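Long-range contact in arginase (RocF) (Helicobacter pylori, PDB 4G3H), which probably hydrolyses L-arginine to L-ornithine and urea, using two manganese ions in each subunit: residues A[105-118]-A[223-237]. Numbering follows the deposited sequence.
With MN (manganese (II) ion), chain F; MN (manganese (II) ion), chain E.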
loop_
_atom_site.group_PDB
_atom_site.type_symbol
_atom_site.label_atom_id
_atom_site.label_comp_id
_atom_site.label_asym_id
_atom_site.label_seq_id
_atom_site.Cartn_x
_atom_site.Cartn_y
_atom_site.Cartn_z
ATOM N N HIS A 105 15.320 -6.470 3.238
ATOM C CA HIS A 105 15.956 -5.567 4.199
ATOM C C HIS A 105 15.829 -6.160 5.599
ATOM O O HIS A 105 15.398 -5.480 6.529
ATOM C CB HIS A 105 15.265 -4.204 4.169
ATOM C CG HIS A 105 15.246 -3.562 2.817
ATOM N ND1 HIS A 105 16.378 -3.054 2.218
ATOM C CD2 HIS A 105 14.228 -3.335 1.952
ATOM C CE1 HIS A 105 16.058 -2.539 1.043
ATOM N NE2 HIS A 105 14.761 -2.697 0.857
ATOM N N LYS A 106 16.217 -7.426 5.738
ATOM C CA LYS A 106 16.114 -8.151 7.002
ATOM C C LYS A 106 16.762 -7.546 8.241
ATOM O O LYS A 106 16.277 -7.761 9.350
ATOM C CB LYS A 106 16.611 -9.587 6.815
ATOM C CG LYS A 106 17.901 -9.717 6.030
ATOM C CD LYS A 106 18.193 -11.179 5.728
ATOM C CE LYS A 106 19.404 -11.334 4.825
ATOM N NZ LYS A 106 20.642 -10.799 5.452
ATOM N N ASP A 107 17.841 -6.793 8.069
ATOM C CA ASP A 107 18.515 -6.192 9.217
ATOM C C ASP A 107 18.264 -4.693 9.343
ATOM O O ASP A 107 19.058 -3.975 9.946
ATOM C CB ASP A 107 20.020 -6.445 9.135
ATOM C CG ASP A 107 20.635 -5.883 7.869
ATOM O OD1 ASP A 107 21.872 -5.964 7.724
ATOM O OD2 ASP A 107 19.880 -5.362 7.018
ATOM N N LYS A 108 17.157 -4.223 8.781
ATOM C CA LYS A 108 16.830 -2.805 8.837
ATOM C C LYS A 108 15.533 -2.546 9.589
ATOM O O LYS A 108 14.615 -3.363 9.554
ATOM C CB LYS A 108 16.705 -2.242 7.419
ATOM C CG LYS A 108 17.968 -2.350 6.587
ATOM C CD LYS A 108 19.090 -1.517 7.185
ATOM C CE LYS A 108 20.369 -1.646 6.376
ATOM N NZ LYS A 108 21.471 -0.834 6.962
ATOM N N LYS A 109 15.470 -1.413 10.280
ATOM C CA LYS A 109 14.260 -1.027 10.997
ATOM C C LYS A 109 13.415 -0.312 9.940
ATOM O O LYS A 109 13.869 0.651 9.317
ATOM C CB LYS A 109 14.589 -0.081 12.156
ATOM C CG LYS A 109 13.371 0.307 12.984
ATOM C CD LYS A 109 13.753 1.153 14.190
ATOM C CE LYS A 109 12.523 1.612 14.972
ATOM N NZ LYS A 109 11.739 0.485 15.549
ATOM N N ILE A 110 12.191 -0.788 9.740
ATOM C CA ILE A 110 11.317 -0.232 8.716
ATOM C C ILE A 110 10.144 0.591 9.218
ATOM O O ILE A 110 9.438 0.193 10.144
ATOM C CB ILE A 110 10.759 -1.367 7.823
ATOM C CG1 ILE A 110 11.919 -2.150 7.207
ATOM C CG2 ILE A 110 9.860 -0.799 6.731
ATOM C CD1 ILE A 110 11.502 -3.455 6.557
ATOM N N GLY A 111 9.947 1.747 8.591
ATOM C CA GLY A 111 8.838 2.609 8.949
ATOM C C GLY A 111 7.800 2.494 7.851
ATOM O O GLY A 111 8.151 2.232 6.696
ATOM N N ILE A 112 6.529 2.691 8.195
ATOM C CA ILE A 112 5.448 2.592 7.219
ATOM C C ILE A 112 4.553 3.832 7.189
ATOM O O ILE A 112 4.033 4.251 8.211
ATOM C CB ILE A 112 4.540 1.374 7.518
ATOM C CG1 ILE A 112 5.374 0.097 7.586
ATOM C CG2 ILE A 112 3.477 1.234 6.437
ATOM C CD1 ILE A 112 4.589 -1.110 8.056
ATOM N N LEU A 113 4.387 4.418 6.010
ATOM C CA LEU A 113 3.512 5.575 5.847
ATOM C C LEU A 113 2.317 4.943 5.163
ATOM O O LEU A 113 2.427 4.470 4.030
ATOM C CB LEU A 113 4.158 6.634 4.948
ATOM C CG LEU A 113 5.430 7.278 5.517
ATOM C CD1 LEU A 113 6.088 8.168 4.473
ATOM C CD2 LEU A 113 5.083 8.077 6.774
ATOM N N TYR A 114 1.189 4.916 5.868
ATOM C CA TYR A 114 -0.024 4.281 5.360
ATOM C C TYR A 114 -1.154 5.293 5.177
ATOM O O TYR A 114 -1.778 5.710 6.151
ATOM C CB TYR A 114 -0.459 3.193 6.359
ATOM C CG TYR A 114 -1.235 2.034 5.774
ATOM C CD1 TYR A 114 -0.577 0.997 5.115
ATOM C CD2 TYR A 114 -2.618 1.956 5.909
ATOM C CE1 TYR A 114 -1.268 -0.091 4.610
ATOM C CE2 TYR A 114 -3.331 0.859 5.400
ATOM C CZ TYR A 114 -2.642 -0.162 4.754
ATOM O OH TYR A 114 -3.311 -1.261 4.266
ATOM N N LEU A 115 -1.416 5.682 3.932
ATOM C CA LEU A 115 -2.472 6.647 3.629
ATOM C C LEU A 115 -3.694 5.845 3.236
ATOM O O LEU A 115 -3.699 5.183 2.196
ATOM C CB LEU A 115 -2.035 7.570 2.491
ATOM C CG LEU A 115 -0.927 8.561 2.869
ATOM C CD1 LEU A 115 0.366 7.804 3.156
ATOM C CD2 LEU A 115 -0.723 9.563 1.723
ATOM N N ASP A 116 -4.742 5.927 4.052
ATOM C CA ASP A 116 -5.914 5.095 3.816
ATOM C C ASP A 116 -7.097 5.570 4.660
ATOM O O ASP A 116 -6.918 6.198 5.705
ATOM C CB ASP A 116 -5.533 3.670 4.233
ATOM C CG ASP A 116 -6.448 2.608 3.677
ATOM O OD1 ASP A 116 -7.682 2.774 3.675
ATOM O OD2 ASP A 116 -5.912 1.571 3.262
ATOM N N ALA A 117 -8.307 5.269 4.202
ATOM C CA ALA A 117 -9.497 5.630 4.953
ATOM C C ALA A 117 -9.680 4.555 6.024
ATOM O O ALA A 117 -10.397 4.764 7.004
ATOM C CB ALA A 117 -10.718 5.664 4.034
ATOM N N HIS A 118 -9.014 3.414 5.828
ATOM C CA HIS A 118 -9.106 2.277 6.750
ATOM C C HIS A 118 -7.783 1.898 7.417
ATOM O O HIS A 118 -6.708 2.208 6.912
ATOM C CB HIS A 118 -9.645 1.043 6.013
ATOM C CG HIS A 118 -10.827 1.327 5.138
ATOM N ND1 HIS A 118 -10.702 1.656 3.807
ATOM C CD2 HIS A 118 -12.151 1.373 5.415
ATOM C CE1 HIS A 118 -11.898 1.896 3.300
ATOM N NE2 HIS A 118 -12.795 1.732 4.256
ATOM N N LEU A 223 9.312 8.422 13.256
ATOM C CA LEU A 223 10.181 7.682 12.350
ATOM C C LEU A 223 11.665 8.016 12.432
ATOM O O LEU A 223 12.460 7.524 11.633
ATOM C CB LEU A 223 9.692 7.902 10.913
ATOM C CG LEU A 223 8.853 6.791 10.277
ATOM C CD1 LEU A 223 7.815 6.270 11.262
ATOM C CD2 LEU A 223 8.206 7.321 9.010
ATOM N N LYS A 224 12.040 8.841 13.399
ATOM C CA LYS A 224 13.432 9.257 13.562
ATOM C C LYS A 224 14.453 8.118 13.638
ATOM O O LYS A 224 15.601 8.285 13.224
ATOM C CB LYS A 224 13.562 10.136 14.809
ATOM C CG LYS A 224 13.079 9.466 16.085
ATOM C CD LYS A 224 13.226 10.382 17.285
ATOM C CE LYS A 224 12.774 9.691 18.562
ATOM N NZ LYS A 224 12.999 10.539 19.764
ATOM N N ALA A 225 14.043 6.961 14.146
ATOM C CA ALA A 225 14.970 5.845 14.286
ATOM C C ALA A 225 14.975 4.790 13.175
ATOM O O ALA A 225 15.879 3.951 13.133
ATOM C CB ALA A 225 14.740 5.164 15.634
ATOM N N VAL A 226 13.991 4.815 12.278
ATOM C CA VAL A 226 13.938 3.807 11.211
ATOM C C VAL A 226 15.009 4.028 10.155
ATOM O O VAL A 226 15.427 5.157 9.917
ATOM C CB VAL A 226 12.547 3.768 10.512
ATOM C CG1 VAL A 226 11.442 3.635 11.562
ATOM C CG2 VAL A 226 12.349 5.012 9.654
ATOM N N ASP A 227 15.439 2.940 9.519
ATOM C CA ASP A 227 16.471 3.002 8.487
ATOM C C ASP A 227 15.893 3.211 7.098
ATOM O O ASP A 227 16.506 3.869 6.261
ATOM C CB ASP A 227 17.300 1.714 8.480
ATOM C CG ASP A 227 17.989 1.458 9.801
ATOM O OD1 ASP A 227 18.768 2.337 10.235
ATOM O OD2 ASP A 227 17.752 0.382 10.397
ATOM N N ILE A 228 14.731 2.620 6.841
ATOM C CA ILE A 228 14.094 2.764 5.541
ATOM C C ILE A 228 12.585 2.852 5.690
ATOM O O ILE A 228 12.007 2.348 6.652
ATOM C CB ILE A 228 14.450 1.606 4.588
ATOM C CG1 ILE A 228 14.007 0.282 5.193
ATOM C CG2 ILE A 228 15.944 1.613 4.289
ATOM C CD1 ILE A 228 14.214 -0.881 4.265
ATOM N N ILE A 229 11.952 3.486 4.713
ATOM C CA ILE A 229 10.525 3.706 4.755
ATOM C C ILE A 229 9.783 3.152 3.545
ATOM O O ILE A 229 10.288 3.173 2.418
ATOM C CB ILE A 229 10.255 5.217 4.889
ATOM C CG1 ILE A 229 10.965 5.747 6.139
ATOM C CG2 ILE A 229 8.763 5.494 4.966
ATOM C CD1 ILE A 229 10.853 7.253 6.325
ATOM N N TYR A 230 8.581 2.644 3.807
ATOM C CA TYR A 230 7.702 2.091 2.785
ATOM C C TYR A 230 6.419 2.932 2.803
ATOM O O TYR A 230 5.789 3.080 3.856
ATOM C CB TYR A 230 7.371 0.630 3.124
ATOM C CG TYR A 230 6.447 -0.069 2.143
ATOM C CD1 TYR A 230 6.953 -0.761 1.038
ATOM C CD2 TYR A 230 5.060 -0.040 2.323
ATOM C CE1 TYR A 230 6.095 -1.411 0.133
ATOM C CE2 TYR A 230 4.196 -0.680 1.428
ATOM C CZ TYR A 230 4.718 -1.362 0.336
ATOM O OH TYR A 230 3.858 -1.984 -0.543
ATOM N N LEU A 231 6.044 3.502 1.660
ATOM C CA LEU A 231 4.812 4.292 1.602
ATOM C C LEU A 231 3.713 3.530 0.861
ATOM O O LEU A 231 3.894 3.093 -0.281
ATOM C CB LEU A 231 5.036 5.651 0.919
ATOM C CG LEU A 231 3.810 6.575 1.080
ATOM C CD1 LEU A 231 4.251 8.027 1.167
ATOM C CD2 LEU A 231 2.821 6.368 -0.072
ATOM N N SER A 232 2.575 3.370 1.526
ATOM C CA SER A 232 1.448 2.669 0.932
ATOM C C SER A 232 0.261 3.619 0.848
ATOM O O SER A 232 -0.258 4.069 1.867
ATOM C CB SER A 232 1.086 1.443 1.770
ATOM O OG SER A 232 0.169 0.621 1.078
ATOM N N LEU A 233 -0.164 3.915 -0.374
ATOM C CA LEU A 233 -1.270 4.835 -0.601
ATOM C C LEU A 233 -2.523 4.176 -1.160
ATOM O O LEU A 233 -2.500 3.598 -2.254
ATOM C CB LEU A 233 -0.835 5.963 -1.559
ATOM C CG LEU A 233 -1.966 6.783 -2.223
ATOM C CD1 LEU A 233 -2.803 7.479 -1.156
ATOM C CD2 LEU A 233 -1.391 7.800 -3.190
ATOM N N ASP A 234 -3.615 4.293 -0.407
ATOM C CA ASP A 234 -4.920 3.767 -0.803
ATOM C C ASP A 234 -5.728 5.000 -1.220
ATOM O O ASP A 234 -5.960 5.894 -0.411
ATOM C CB ASP A 234 -5.603 3.078 0.383
ATOM C CG ASP A 234 -6.944 2.455 0.011
ATOM O OD1 ASP A 234 -7.651 2.978 -0.889
ATOM O OD2 ASP A 234 -7.300 1.437 0.635
ATOM N N LEU A 235 -6.166 5.041 -2.471
ATOM C CA LEU A 235 -6.902 6.188 -2.980
ATOM C C LEU A 235 -8.188 6.545 -2.227
ATOM O O LEU A 235 -8.681 7.668 -2.339
ATOM C CB LEU A 235 -7.199 5.987 -4.471
ATOM C CG LEU A 235 -5.959 5.890 -5.379
ATOM C CD1 LEU A 235 -6.370 5.408 -6.763
ATOM C CD2 LEU A 235 -5.258 7.246 -5.462
ATOM N N ASP A 236 -8.737 5.612 -1.459
ATOM C CA ASP A 236 -9.959 5.934 -0.738
ATOM C C ASP A 236 -9.704 6.892 0.428
ATOM O O ASP A 236 -10.613 7.187 1.206
ATOM C CB ASP A 236 -10.682 4.666 -0.252
ATOM C CG ASP A 236 -9.884 3.871 0.765
ATOM O OD1 ASP A 236 -8.986 4.432 1.428
ATOM O OD2 ASP A 236 -10.179 2.671 0.912
ATOM N N ILE A 237 -8.469 7.381 0.552
ATOM C CA ILE A 237 -8.172 8.334 1.610
ATOM C C ILE A 237 -8.866 9.625 1.188
ATOM O O ILE A 237 -9.224 10.464 2.020
ATOM C CB ILE A 237 -6.654 8.573 1.777
ATOM C CG1 ILE A 237 -6.414 9.584 2.907
ATOM C CG2 ILE A 237 -6.050 9.055 0.480
ATOM C CD1 ILE A 237 -4.950 9.781 3.285
HETATM MN MN MN F . -8.965 1.601 2.257
HETATM MN MN MN E . -6.634 -0.163 2.406
#
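Strands 110-115 and 228-234 run parallel as neighbours in the central sheet, 24° apart in direction and bonded in the usual alternation from Gly111 N to Ile228 O through to Asp234 N on Leu115 O. Just ahead of the strands, at their N-terminal end, the carboxylate of Asp227 takes the place of a strand partner: its OD2 accepts from Lys109 N at 2.9 Å, an almost straight bond (178°), while Lys109 O receives both Asp227 N and Ile228 N. Ile228 holds CG1 between its backbone N and carbonyl carbon (chi1 59°), which brings CD1 over one face of the His105 ring, a CH-pi contact 3.5 Å from the centroid. On the opposite sheet face Leu113 fits its CD1 between Ile229 CG2 and Leu231 CD1, and Leu115 CB meets both Leu233 CD1 and Ile237 CD1. Where the strands end, carboxylates converge. Asp116 spans the two manganese ions, OD1 binding one at 2.2 Å and OD2 the other at 2.1 Å; Asp234 bridges them differently, through OD2 alone. His118 ND1 and Asp236 OD2 join the ion held by Asp116 OD1, with Asp236 OD2 at the histidine ring's edge and Glu250 hydrogen-bonded to His118 NE2, a second-shell partner that would orient the ring; Asp120 adds to the other ion. Asx turns hold Asp116 and Asp234 through His118 N and Asp236 N, and Ala117 N hydrogen-bonds to Asp236 OD1 (3.0 Å) on the syn side, well out of the carboxylate plane. Asp116 OD2 and Asp234 OD2 lie only 3.0 Å apart, a closeness that the two cations presumably pay for: adjacent parallel strands thus bring their acids together at their C-terminal ends, building arginase's binuclear manganese site.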